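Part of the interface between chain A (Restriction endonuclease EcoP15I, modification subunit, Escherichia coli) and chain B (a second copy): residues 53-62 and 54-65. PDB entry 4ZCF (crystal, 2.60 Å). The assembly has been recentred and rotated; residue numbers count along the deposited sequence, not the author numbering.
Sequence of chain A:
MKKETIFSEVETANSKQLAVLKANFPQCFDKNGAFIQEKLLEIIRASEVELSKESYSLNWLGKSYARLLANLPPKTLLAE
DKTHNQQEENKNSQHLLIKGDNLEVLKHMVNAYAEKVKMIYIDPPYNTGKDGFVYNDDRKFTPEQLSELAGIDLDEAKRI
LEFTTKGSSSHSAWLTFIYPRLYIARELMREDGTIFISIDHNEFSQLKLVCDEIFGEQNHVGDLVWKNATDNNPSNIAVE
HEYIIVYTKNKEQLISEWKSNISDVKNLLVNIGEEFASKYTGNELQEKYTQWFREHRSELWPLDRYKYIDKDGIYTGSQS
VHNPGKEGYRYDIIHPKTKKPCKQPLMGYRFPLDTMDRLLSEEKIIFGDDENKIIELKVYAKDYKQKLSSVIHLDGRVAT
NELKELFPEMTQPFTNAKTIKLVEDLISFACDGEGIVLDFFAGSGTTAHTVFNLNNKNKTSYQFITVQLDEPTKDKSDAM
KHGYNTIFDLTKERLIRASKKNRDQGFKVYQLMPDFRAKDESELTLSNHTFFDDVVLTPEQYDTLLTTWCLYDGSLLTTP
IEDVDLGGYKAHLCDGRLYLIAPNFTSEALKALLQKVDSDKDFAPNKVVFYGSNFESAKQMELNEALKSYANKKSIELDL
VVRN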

# COMPACT_ATOMS: atom_id res chain seq x y z
N LYS A 53 -21.54 10.05 13.67
CA LYS A 53 -20.25 10.41 14.28
C LYS A 53 -19.20 10.75 13.22
O LYS A 53 -18.96 9.96 12.32
CB LYS A 53 -19.76 9.30 15.22
N GLU A 54 -18.61 11.95 13.31
CA GLU A 54 -17.59 12.50 12.43
C GLU A 54 -16.27 11.71 12.52
O GLU A 54 -15.73 11.52 13.62
CB GLU A 54 -17.32 13.93 12.86
CG GLU A 54 -17.28 14.95 11.75
CD GLU A 54 -17.27 16.35 12.31
OE1 GLU A 54 -16.43 16.62 13.21
OE2 GLU A 54 -18.14 17.15 11.91
N SER A 55 -15.74 11.24 11.37
CA SER A 55 -14.50 10.48 11.29
C SER A 55 -13.80 10.70 9.95
O SER A 55 -14.44 11.18 9.01
CB SER A 55 -14.73 9.00 11.56
OG SER A 55 -15.41 8.35 10.50
N TYR A 56 -12.50 10.35 9.86
CA TYR A 56 -11.73 10.53 8.63
C TYR A 56 -12.11 9.44 7.66
O TYR A 56 -11.78 8.29 7.93
CB TYR A 56 -10.20 10.57 8.90
CG TYR A 56 -9.41 10.73 7.62
CD1 TYR A 56 -9.44 11.92 6.90
CD2 TYR A 56 -8.72 9.64 7.07
CE1 TYR A 56 -8.79 12.03 5.66
CE2 TYR A 56 -8.07 9.75 5.84
CZ TYR A 56 -8.11 10.94 5.13
OH TYR A 56 -7.45 11.01 3.92
N SER A 57 -12.82 9.77 6.56
CA SER A 57 -13.26 8.75 5.61
C SER A 57 -13.73 9.24 4.23
O SER A 57 -14.45 10.24 4.13
CB SER A 57 -14.39 7.93 6.23
OG SER A 57 -14.73 6.79 5.46
N LEU A 58 -13.41 8.46 3.19
CA LEU A 58 -13.94 8.65 1.84
C LEU A 58 -15.21 7.76 1.82
O LEU A 58 -15.13 6.52 1.94
CB LEU A 58 -12.95 8.23 0.73
CG LEU A 58 -13.48 8.28 -0.72
CD1 LEU A 58 -13.58 9.73 -1.22
CD2 LEU A 58 -12.60 7.47 -1.65
N ASN A 59 -16.38 8.41 1.79
CA ASN A 59 -17.68 7.76 1.80
C ASN A 59 -18.37 8.13 0.53
O ASN A 59 -18.23 9.27 0.04
CB ASN A 59 -18.56 8.22 2.98
CG ASN A 59 -17.89 8.34 4.33
OD1 ASN A 59 -17.51 7.34 4.96
ND2 ASN A 59 -17.81 9.57 4.84
N TRP A 60 -19.10 7.16 -0.02
CA TRP A 60 -19.90 7.31 -1.21
C TRP A 60 -21.06 6.31 -1.14
O TRP A 60 -20.92 5.26 -0.50
CB TRP A 60 -19.02 7.16 -2.49
CG TRP A 60 -18.67 5.76 -2.88
CD1 TRP A 60 -19.37 4.94 -3.71
CD2 TRP A 60 -17.55 4.99 -2.42
NE1 TRP A 60 -18.76 3.72 -3.81
CE2 TRP A 60 -17.66 3.70 -3.00
CE3 TRP A 60 -16.46 5.25 -1.57
CZ2 TRP A 60 -16.73 2.69 -2.76
CZ3 TRP A 60 -15.52 4.26 -1.36
CH2 TRP A 60 -15.65 3.00 -1.97
N LEU A 61 -22.22 6.66 -1.74
CA LEU A 61 -23.42 5.80 -1.84
C LEU A 61 -23.04 4.69 -2.83
O LEU A 61 -22.70 4.99 -3.98
CB LEU A 61 -24.63 6.62 -2.37
CG LEU A 61 -25.94 5.86 -2.73
CD1 LEU A 61 -26.71 5.44 -1.48
CD2 LEU A 61 -26.83 6.69 -3.67
N GLY A 62 -23.03 3.44 -2.35
CA GLY A 62 -22.60 2.30 -3.15
C GLY A 62 -21.38 1.60 -2.57
O GLY A 62 -20.97 0.55 -3.08
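Chain B 54-65: ESYSLNWLGKSY

Chain B lies alongside chain A as an antiparallel β partner. Strand 56-59 of chain B runs against strand 57-60 of chain A with an angle of 161° between their N-to-C directions and a closest axial approach of 4.8 Å. The register centres on L58(A) and L58(B), whose CA atoms are 4.7 Å apart, so the same segment of each copy meets itself in reverse, and the two stretches together bury 802 Å².

Walking along chain A, the first substantial contact is E54(A), which has more of its surface covered by the other stretch than any other residue, 123 Å². Its CA-to-CB bond points sideways, yet the carboxylate reaches the start of the chain B helix. E54(A) OE1 accepts from G62(B) N at 3.2 Å (N-H...O angle 160°), while E54(A) OE2 accepts from S64(B) N at 3.1 Å and from S64(B) OG at 2.9 Å. G62(B), with phi/psi of 112°/9°, is the third residue of a type II turn from W60(B) to K63(B) and is at the N-cap position, right before the helix; the carboxylate accepts from S64(B) N, a backbone donor at the start of the helix, and also from G62(B) N just before it and from the S64(B) hydroxyl.

At S55(A) the ladder is not yet formed: S55(A) O lies 3.4 Å from W60(B) N, but the angle is too poor for a hydrogen bond. Y56(A), its CA 4.0 Å from W60(B) CA, packs by side chain instead. Y56(A) CE1 is 3.9 Å from L58(B) CD1, and W60(B) CB approaches the ring edge, 4.1 Å from Y56(A) CD1.

S57(A) opens the regular pairing. S57(A) N donates to N59(B) O at 2.9 Å (166°), and S57(A) O accepts from N59(B) N at 3.0 Å (159°), the reciprocal pair expected of a hydrogen-bonded antiparallel bridge. L58(A) faces L58(B) as a non-hydrogen-bonded pair. Both side chains lie on the same face of the sheet as those of W60(A) and Y56(B); L58(A) CD1 meets the edge of the Y56(B) ring, 4.2 Å from Y56(B) CD2.

N59(A) repeats the reciprocal pattern with S57(B): N59(A) N to S57(B) O is 3.0 Å (171°), and S57(B) N to N59(A) O is 2.9 Å (161°). Its side chain shares the other face with S57(A), whose OG donates to N59(A) OD1 at 2.9 Å within the chain.

W60(A) pairs with Y56(B) without hydrogen bonds. W60(A) CA and Y56(B) CA are 4.1 Å apart, W60(A) CB and Y56(B) CB 3.8 Å, and W60(A) CA sits 3.3 Å from S55(B) O in a CA-H...O contact. That same S55(B) O accepts from L61(A) N at 3.2 Å (160°), carrying the ladder one step beyond the strand. G62(A) then leaves the contact.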

# COMPACT_ATOMS: atom_id res chain seq x y z
N GLU B 54 -24.34 12.40 -8.26
CA GLU B 54 -23.19 12.45 -7.35
C GLU B 54 -23.59 12.33 -5.89
O GLU B 54 -24.54 12.99 -5.46
CB GLU B 54 -22.36 13.73 -7.59
CG GLU B 54 -20.95 13.72 -7.01
CD GLU B 54 -20.14 12.48 -7.29
OE1 GLU B 54 -20.25 11.51 -6.52
OE2 GLU B 54 -19.42 12.46 -8.32
N SER B 55 -22.89 11.49 -5.14
CA SER B 55 -23.13 11.23 -3.73
C SER B 55 -21.84 10.72 -3.11
O SER B 55 -21.64 9.50 -2.98
CB SER B 55 -24.25 10.20 -3.56
OG SER B 55 -24.44 9.88 -2.18
N TYR B 56 -20.94 11.65 -2.76
CA TYR B 56 -19.65 11.33 -2.16
C TYR B 56 -19.16 12.49 -1.30
O TYR B 56 -19.56 13.65 -1.50
CB TYR B 56 -18.60 10.91 -3.24
CG TYR B 56 -17.68 12.00 -3.75
CD1 TYR B 56 -18.16 13.03 -4.55
CD2 TYR B 56 -16.32 12.00 -3.45
CE1 TYR B 56 -17.33 14.05 -5.01
CE2 TYR B 56 -15.47 13.01 -3.91
CZ TYR B 56 -15.97 14.03 -4.70
OH TYR B 56 -15.16 15.04 -5.18
N SER B 57 -18.28 12.16 -0.32
CA SER B 57 -17.66 13.14 0.56
C SER B 57 -16.41 12.63 1.24
O SER B 57 -16.21 11.42 1.41
CB SER B 57 -18.66 13.68 1.59
OG SER B 57 -18.97 12.73 2.59
N LEU B 58 -15.55 13.57 1.63
CA LEU B 58 -14.40 13.33 2.45
C LEU B 58 -14.80 13.94 3.80
O LEU B 58 -14.89 15.16 3.96
CB LEU B 58 -13.11 13.97 1.92
CG LEU B 58 -11.86 13.76 2.80
CD1 LEU B 58 -11.38 12.32 2.78
CD2 LEU B 58 -10.74 14.72 2.41
N ASN B 59 -15.11 13.08 4.72
CA ASN B 59 -15.43 13.52 6.05
C ASN B 59 -14.11 13.43 6.81
O ASN B 59 -13.24 12.61 6.46
CB ASN B 59 -16.50 12.62 6.66
CG ASN B 59 -17.09 13.12 7.96
OD1 ASN B 59 -17.03 14.31 8.31
ND2 ASN B 59 -17.67 12.20 8.71
N TRP B 60 -13.94 14.32 7.79
CA TRP B 60 -12.78 14.35 8.65
C TRP B 60 -13.21 14.79 10.03
O TRP B 60 -14.29 15.38 10.17
CB TRP B 60 -11.64 15.22 8.07
CG TRP B 60 -11.81 16.69 8.15
CD1 TRP B 60 -11.44 17.51 9.18
CD2 TRP B 60 -12.39 17.54 7.15
NE1 TRP B 60 -11.75 18.82 8.88
CE2 TRP B 60 -12.34 18.87 7.64
CE3 TRP B 60 -12.98 17.30 5.89
CZ2 TRP B 60 -12.81 19.95 6.90
CZ3 TRP B 60 -13.44 18.39 5.15
CH2 TRP B 60 -13.35 19.69 5.66
N LEU B 61 -12.39 14.48 11.04
CA LEU B 61 -12.61 14.88 12.42
C LEU B 61 -12.24 16.38 12.61
O LEU B 61 -11.08 16.77 12.46
CB LEU B 61 -11.81 13.97 13.34
CG LEU B 61 -12.11 14.04 14.83
CD1 LEU B 61 -13.57 13.75 15.12
CD2 LEU B 61 -11.17 13.12 15.60
N GLY B 62 -13.27 17.20 12.85
CA GLY B 62 -13.14 18.64 12.97
C GLY B 62 -13.82 19.36 11.81
O GLY B 62 -13.69 20.57 11.67
N LYS B 63 -14.57 18.62 10.98
CA LYS B 63 -15.27 19.25 9.86
C LYS B 63 -16.29 20.35 10.29
O LYS B 63 -16.24 21.46 9.73
CB LYS B 63 -15.88 18.21 8.90
CG LYS B 63 -16.40 18.84 7.62
CD LYS B 63 -16.97 17.83 6.63
CE LYS B 63 -17.43 18.52 5.36
NZ LYS B 63 -17.33 17.65 4.15
N SER B 64 -17.15 20.05 11.30
CA SER B 64 -18.16 21.00 11.82
C SER B 64 -17.51 22.15 12.60
O SER B 64 -18.02 23.28 12.60
CB SER B 64 -19.24 20.30 12.63
OG SER B 64 -18.73 19.41 13.61
N TYR B 65 -16.35 21.85 13.23
CA TYR B 65 -15.50 22.79 13.97
C TYR B 65 -14.92 23.83 12.99
O TYR B 65 -14.96 25.02 13.27
CB TYR B 65 -14.34 22.04 14.65
CG TYR B 65 -13.52 22.94 15.55
CD1 TYR B 65 -14.00 23.33 16.80
CD2 TYR B 65 -12.28 23.42 15.15
CE1 TYR B 65 -13.25 24.16 17.63
CE2 TYR B 65 -11.53 24.25 15.97
CZ TYR B 65 -12.02 24.63 17.21
OH TYR B 65 -11.30 25.44 18.05